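Local coordinates for uncharacterized protein (Leishmania major, PDB 2B4W) that is of unknown function but belongs to the DUF1861 family, grouped with the beta-fructosidase clan of five-bladed beta-propeller proteins, at residues R116-P129 with S166-A178. Sequence-based numbering, arbitrary orientation.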
loop_
_atom_site.group_PDB
_atom_site.type_symbol
_atom_site.label_atom_id
_atom_site.label_comp_id
_atom_site.label_asym_id
_atom_site.label_seq_id
_atom_site.Cartn_x
_atom_site.Cartn_y
_atom_site.Cartn_z
ATOM N N ARG A 116 -2.430 15.169 -7.494
ATOM C CA ARG A 116 -1.838 14.748 -8.771
ATOM C C ARG A 116 -0.661 15.653 -9.103
ATOM O O ARG A 116 -0.547 16.787 -8.625
ATOM C CB ARG A 116 -2.865 14.756 -9.897
ATOM C CG ARG A 116 -3.478 16.123 -10.170
ATOM C CD ARG A 116 -4.738 15.975 -11.027
ATOM N NE ARG A 116 -4.366 15.729 -12.420
ATOM C CZ ARG A 116 -5.137 15.192 -13.356
ATOM N NH1 ARG A 116 -6.383 14.820 -13.089
ATOM N NH2 ARG A 116 -4.646 15.029 -14.582
ATOM N N GLY A 117 0.240 15.126 -9.924
ATOM C CA GLY A 117 1.364 15.928 -10.348
ATOM C C GLY A 117 2.643 15.135 -10.535
ATOM O O GLY A 117 2.660 14.025 -11.064
ATOM N N THR A 118 3.722 15.770 -10.104
ATOM C CA THR A 118 5.035 15.149 -9.997
ATOM C C THR A 118 5.309 14.947 -8.514
ATOM O O THR A 118 4.657 15.617 -7.711
ATOM C CB THR A 118 6.084 16.017 -10.710
ATOM O OG1 THR A 118 7.293 15.282 -10.923
ATOM C CG2 THR A 118 6.450 17.183 -9.818
ATOM N N PRO A 119 6.188 14.051 -8.102
ATOM C CA PRO A 119 6.416 13.683 -6.689
ATOM C C PRO A 119 6.920 14.861 -5.835
ATOM O O PRO A 119 6.788 14.758 -4.605
ATOM C CB PRO A 119 7.525 12.624 -6.768
ATOM C CG PRO A 119 7.337 12.041 -8.139
ATOM C CD PRO A 119 6.998 13.251 -8.989
ATOM N N ASP A 120 7.334 15.861 -6.538
ATOM C CA ASP A 120 7.842 17.154 -6.192
ATOM C C ASP A 120 6.787 18.268 -6.160
ATOM O O ASP A 120 6.949 19.263 -5.459
ATOM C CB ASP A 120 8.901 17.575 -7.229
ATOM C CG ASP A 120 10.315 17.610 -6.767
ATOM O OD1 ASP A 120 10.673 18.022 -5.647
ATOM O OD2 ASP A 120 11.204 17.318 -7.626
ATOM N N GLU A 121 5.728 18.093 -6.952
ATOM C CA GLU A 121 4.651 19.071 -7.034
ATOM C C GLU A 121 3.283 18.401 -7.157
ATOM O O GLU A 121 2.789 18.111 -8.248
ATOM C CB GLU A 121 4.850 20.027 -8.210
ATOM C CG GLU A 121 5.937 21.076 -8.034
ATOM C CD GLU A 121 6.367 21.712 -9.346
ATOM O OE1 GLU A 121 5.619 22.555 -9.900
ATOM O OE2 GLU A 121 7.467 21.359 -9.837
ATOM N N LEU A 122 2.668 18.168 -6.006
ATOM C CA LEU A 122 1.398 17.478 -5.898
ATOM C C LEU A 122 0.254 18.411 -5.570
ATOM O O LEU A 122 0.302 19.207 -4.641
ATOM C CB LEU A 122 1.509 16.373 -4.834
ATOM C CG LEU A 122 2.552 15.303 -5.203
ATOM C CD1 LEU A 122 2.886 14.395 -4.041
ATOM C CD2 LEU A 122 2.058 14.504 -6.415
ATOM N N THR A 123 -0.792 18.326 -6.374
ATOM C CA THR A 123 -1.882 19.285 -6.231
ATOM C C THR A 123 -3.148 18.531 -5.836
ATOM O O THR A 123 -3.541 17.663 -6.602
ATOM C CB THR A 123 -2.152 20.073 -7.525
ATOM O OG1 THR A 123 -1.004 20.843 -7.902
ATOM C CG2 THR A 123 -3.288 21.075 -7.311
ATOM N N TYR A 124 -3.719 18.864 -4.683
ATOM C CA TYR A 124 -4.960 18.229 -4.269
ATOM C C TYR A 124 -5.978 18.264 -5.393
ATOM O O TYR A 124 -6.145 19.283 -6.069
ATOM C CB TYR A 124 -5.505 18.935 -3.004
ATOM C CG TYR A 124 -6.888 18.428 -2.647
ATOM C CD1 TYR A 124 -7.021 17.241 -1.945
ATOM C CD2 TYR A 124 -8.048 19.110 -2.993
ATOM C CE1 TYR A 124 -8.271 16.755 -1.604
ATOM C CE2 TYR A 124 -9.300 18.629 -2.669
ATOM C CZ TYR A 124 -9.405 17.447 -1.969
ATOM O OH TYR A 124 -10.649 16.972 -1.646
ATOM N N PHE A 125 -6.723 17.185 -5.647
ATOM C CA PHE A 125 -7.804 17.376 -6.619
ATOM C C PHE A 125 -9.090 16.694 -6.166
ATOM O O PHE A 125 -10.168 17.054 -6.657
ATOM C CB PHE A 125 -7.411 16.956 -8.043
ATOM C CG PHE A 125 -7.294 15.463 -8.293
ATOM C CD1 PHE A 125 -6.180 14.776 -7.841
ATOM C CD2 PHE A 125 -8.254 14.728 -8.961
ATOM C CE1 PHE A 125 -6.052 13.416 -8.047
ATOM C CE2 PHE A 125 -8.143 13.368 -9.188
ATOM C CZ PHE A 125 -7.026 12.704 -8.711
ATOM N N THR A 126 -9.121 15.730 -5.257
ATOM C CA THR A 126 -10.377 15.059 -4.933
ATOM C C THR A 126 -10.172 14.166 -3.709
ATOM O O THR A 126 -9.045 14.103 -3.213
ATOM C CB THR A 126 -10.913 14.224 -6.098
ATOM O OG1 THR A 126 -12.337 14.080 -5.983
ATOM C CG2 THR A 126 -10.346 12.808 -6.037
ATOM N N ARG A 127 -11.247 13.529 -3.252
ATOM C CA ARG A 127 -11.241 12.727 -2.048
ATOM C C ARG A 127 -12.385 11.724 -2.013
ATOM O O ARG A 127 -13.342 11.799 -2.770
ATOM C CB ARG A 127 -11.345 13.625 -0.802
ATOM C CG ARG A 127 -12.647 14.438 -0.823
ATOM C CD ARG A 127 -13.343 14.244 0.511
ATOM N NE ARG A 127 -14.406 15.190 0.775
ATOM C CZ ARG A 127 -15.709 14.980 0.831
ATOM N NH1 ARG A 127 -16.274 13.794 0.640
ATOM N NH2 ARG A 127 -16.500 16.022 1.092
ATOM N N GLY A 128 -12.268 10.766 -1.093
ATOM C CA GLY A 128 -13.302 9.760 -0.922
ATOM C C GLY A 128 -14.380 10.222 0.047
ATOM O O GLY A 128 -14.364 11.360 0.507
ATOM N N PRO A 129 -15.313 9.321 0.326
ATOM C CA PRO A 129 -16.395 9.568 1.272
ATOM C C PRO A 129 -15.936 9.671 2.716
ATOM O O PRO A 129 -14.925 9.134 3.142
ATOM C CB PRO A 129 -17.283 8.327 1.143
ATOM C CG PRO A 129 -16.415 7.282 0.537
ATOM C CD PRO A 129 -15.394 7.997 -0.307
ATOM N N SER A 166 -11.938 7.771 -16.047
ATOM C CA SER A 166 -10.715 8.521 -15.828
ATOM C C SER A 166 -10.662 9.133 -14.441
ATOM O O SER A 166 -11.648 9.107 -13.716
ATOM C CB SER A 166 -10.576 9.692 -16.803
ATOM O OG SER A 166 -11.576 10.649 -16.498
ATOM N N ILE A 167 -9.479 9.696 -14.169
ATOM C CA ILE A 167 -9.218 10.234 -12.839
ATOM C C ILE A 167 -10.111 11.424 -12.506
ATOM O O ILE A 167 -10.374 11.707 -11.339
ATOM C CB ILE A 167 -7.744 10.662 -12.678
ATOM C CG1 ILE A 167 -7.244 10.601 -11.243
ATOM C CG2 ILE A 167 -7.562 12.050 -13.278
ATOM C CD1 ILE A 167 -7.351 9.292 -10.507
ATOM N N ASP A 168 -10.546 12.075 -13.560
ATOM C CA ASP A 168 -11.495 13.161 -13.546
ATOM C C ASP A 168 -12.858 12.762 -13.009
ATOM O O ASP A 168 -13.683 13.637 -12.752
ATOM C CB ASP A 168 -11.712 13.703 -14.964
ATOM C CG ASP A 168 -10.439 14.270 -15.544
ATOM O OD1 ASP A 168 -9.774 15.056 -14.840
ATOM O OD2 ASP A 168 -10.115 13.906 -16.697
ATOM N N GLU A 169 -13.113 11.469 -12.849
ATOM C CA GLU A 169 -14.433 11.085 -12.365
ATOM C C GLU A 169 -14.388 10.612 -10.915
ATOM O O GLU A 169 -15.408 10.330 -10.318
ATOM C CB GLU A 169 -14.999 9.952 -13.216
ATOM C CG GLU A 169 -15.139 10.336 -14.687
ATOM C CD GLU A 169 -15.987 9.280 -15.376
ATOM O OE1 GLU A 169 -15.965 8.136 -14.871
ATOM O OE2 GLU A 169 -16.644 9.634 -16.372
ATOM N N LEU A 170 -13.161 10.507 -10.425
ATOM C CA LEU A 170 -12.897 10.085 -9.068
ATOM C C LEU A 170 -13.411 11.132 -8.071
ATOM O O LEU A 170 -13.112 12.312 -8.243
ATOM C CB LEU A 170 -11.396 9.885 -8.879
ATOM C CG LEU A 170 -11.005 9.074 -7.646
ATOM C CD1 LEU A 170 -11.422 7.629 -7.811
ATOM C CD2 LEU A 170 -9.511 9.161 -7.403
ATOM N N GLY A 171 -14.145 10.672 -7.076
ATOM C CA GLY A 171 -14.760 11.475 -6.025
ATOM C C GLY A 171 -15.600 10.593 -5.105
ATOM O O GLY A 171 -15.740 9.396 -5.384
ATOM N N ALA A 172 -16.123 11.170 -4.030
ATOM C CA ALA A 172 -16.667 10.447 -2.882
ATOM C C ALA A 172 -17.867 9.587 -3.229
ATOM O O ALA A 172 -18.018 8.449 -2.777
ATOM C CB ALA A 172 -17.017 11.437 -1.769
ATOM N N GLU A 173 -18.761 10.113 -4.069
ATOM C CA GLU A 173 -19.964 9.343 -4.360
ATOM C C GLU A 173 -19.701 8.075 -5.151
ATOM O O GLU A 173 -20.084 6.987 -4.714
ATOM C CB GLU A 173 -20.939 10.243 -5.129
ATOM C CG GLU A 173 -21.229 11.541 -4.394
ATOM C CD GLU A 173 -20.241 12.653 -4.663
ATOM O OE1 GLU A 173 -19.269 12.471 -5.428
ATOM O OE2 GLU A 173 -20.444 13.751 -4.092
ATOM N N VAL A 174 -19.072 8.182 -6.316
ATOM C CA VAL A 174 -18.842 6.966 -7.108
ATOM C C VAL A 174 -18.012 5.955 -6.329
ATOM O O VAL A 174 -18.172 4.736 -6.411
ATOM C CB VAL A 174 -18.179 7.288 -8.459
ATOM C CG1 VAL A 174 -19.016 8.298 -9.238
ATOM C CG2 VAL A 174 -16.767 7.816 -8.294
ATOM N N ILE A 175 -17.093 6.463 -5.521
ATOM C CA ILE A 175 -16.272 5.611 -4.673
ATOM C C ILE A 175 -17.182 4.780 -3.785
ATOM O O ILE A 175 -17.190 3.555 -3.813
ATOM C CB ILE A 175 -15.294 6.493 -3.864
ATOM C CG1 ILE A 175 -14.176 7.073 -4.742
ATOM C CG2 ILE A 175 -14.775 5.723 -2.671
ATOM C CD1 ILE A 175 -13.128 7.896 -4.064
ATOM N N ALA A 176 -17.986 5.475 -2.996
ATOM C CA ALA A 176 -18.958 4.897 -2.090
ATOM C C ALA A 176 -19.870 3.862 -2.729
ATOM O O ALA A 176 -20.222 2.852 -2.118
ATOM C CB ALA A 176 -19.810 6.035 -1.524
ATOM N N LYS A 177 -20.289 4.101 -3.968
ATOM C CA LYS A 177 -21.243 3.187 -4.587
ATOM C C LYS A 177 -20.560 2.022 -5.285
ATOM O O LYS A 177 -21.220 1.190 -5.923
ATOM N N ALA A 178 -19.231 1.959 -5.180
ATOM C CA ALA A 178 -18.543 0.845 -5.842
ATOM C C ALA A 178 -19.084 -0.483 -5.314
ATOM O O ALA A 178 -19.164 -0.641 -4.091
ATOM C CB ALA A 178 -17.042 0.948 -5.668
#
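The end of strand 121-127 and the residues after it, 125-129, run in roughly the same direction as residues 167-172, which lead into helix 172-176, and the backbones come nearest where the CA atoms of Gly128 and Ala172 stand 4.0 Å apart. At that point the methyl of Ala172 sits against the peptide joining Gly128 to Pro129, with CB 3.4 Å from Gly128 C. Pro129 rests on the same short helix: its CD is squeezed against Ile175 CG2 at 3.3 Å, tighter than a usual carbon contact, while Ile175 CD1 reaches back to CA of Gly128. Arg127 turns its CB away from the helix, but the chain bends at chi2 and NH1 returns to donate a nearly straight bond (166°) to the carbonyl O of Gly128, which lies close to the guanidinium plane; Ala172 CB is next to NH1. Strand 121-127 is an edge strand of a four-stranded antiparallel sheet, and helix 172-176 belongs to the connection between strands 159-164 and 180-181 of the next sheet, so the contact joins two successive sheets, consistent with neighbouring blades of a beta-propeller. One hydrogen bond crosses this seam: Thr126 OG1 gives its proton to Leu170 O at 3.0 Å, approaching from 34° off the carbonyl plane, and Thr126 CG2 lies against Leu170 CD2. Phe125 and Thr126 form a classic beta bulge opposite Phe114; Phe125 points toward the 3-10 turn 167-169, Thr126 toward the Leu170-Gly171 link. Arg116 CD and Thr126 CG2 lie over the rim of opposite faces of the Phe125 ring, Ile167 O meets its edge in plane, and CZ touches Ile167 CG1 at 3.3 Å. Farther out, the Arg116 and Ile167 side chains pass in opposite senses, and Arg116 NH1 makes a long salt bridge, 3.8 Å, with Asp168 OD1, the planes 15° apart, whereas NH2 pairs with Glu92.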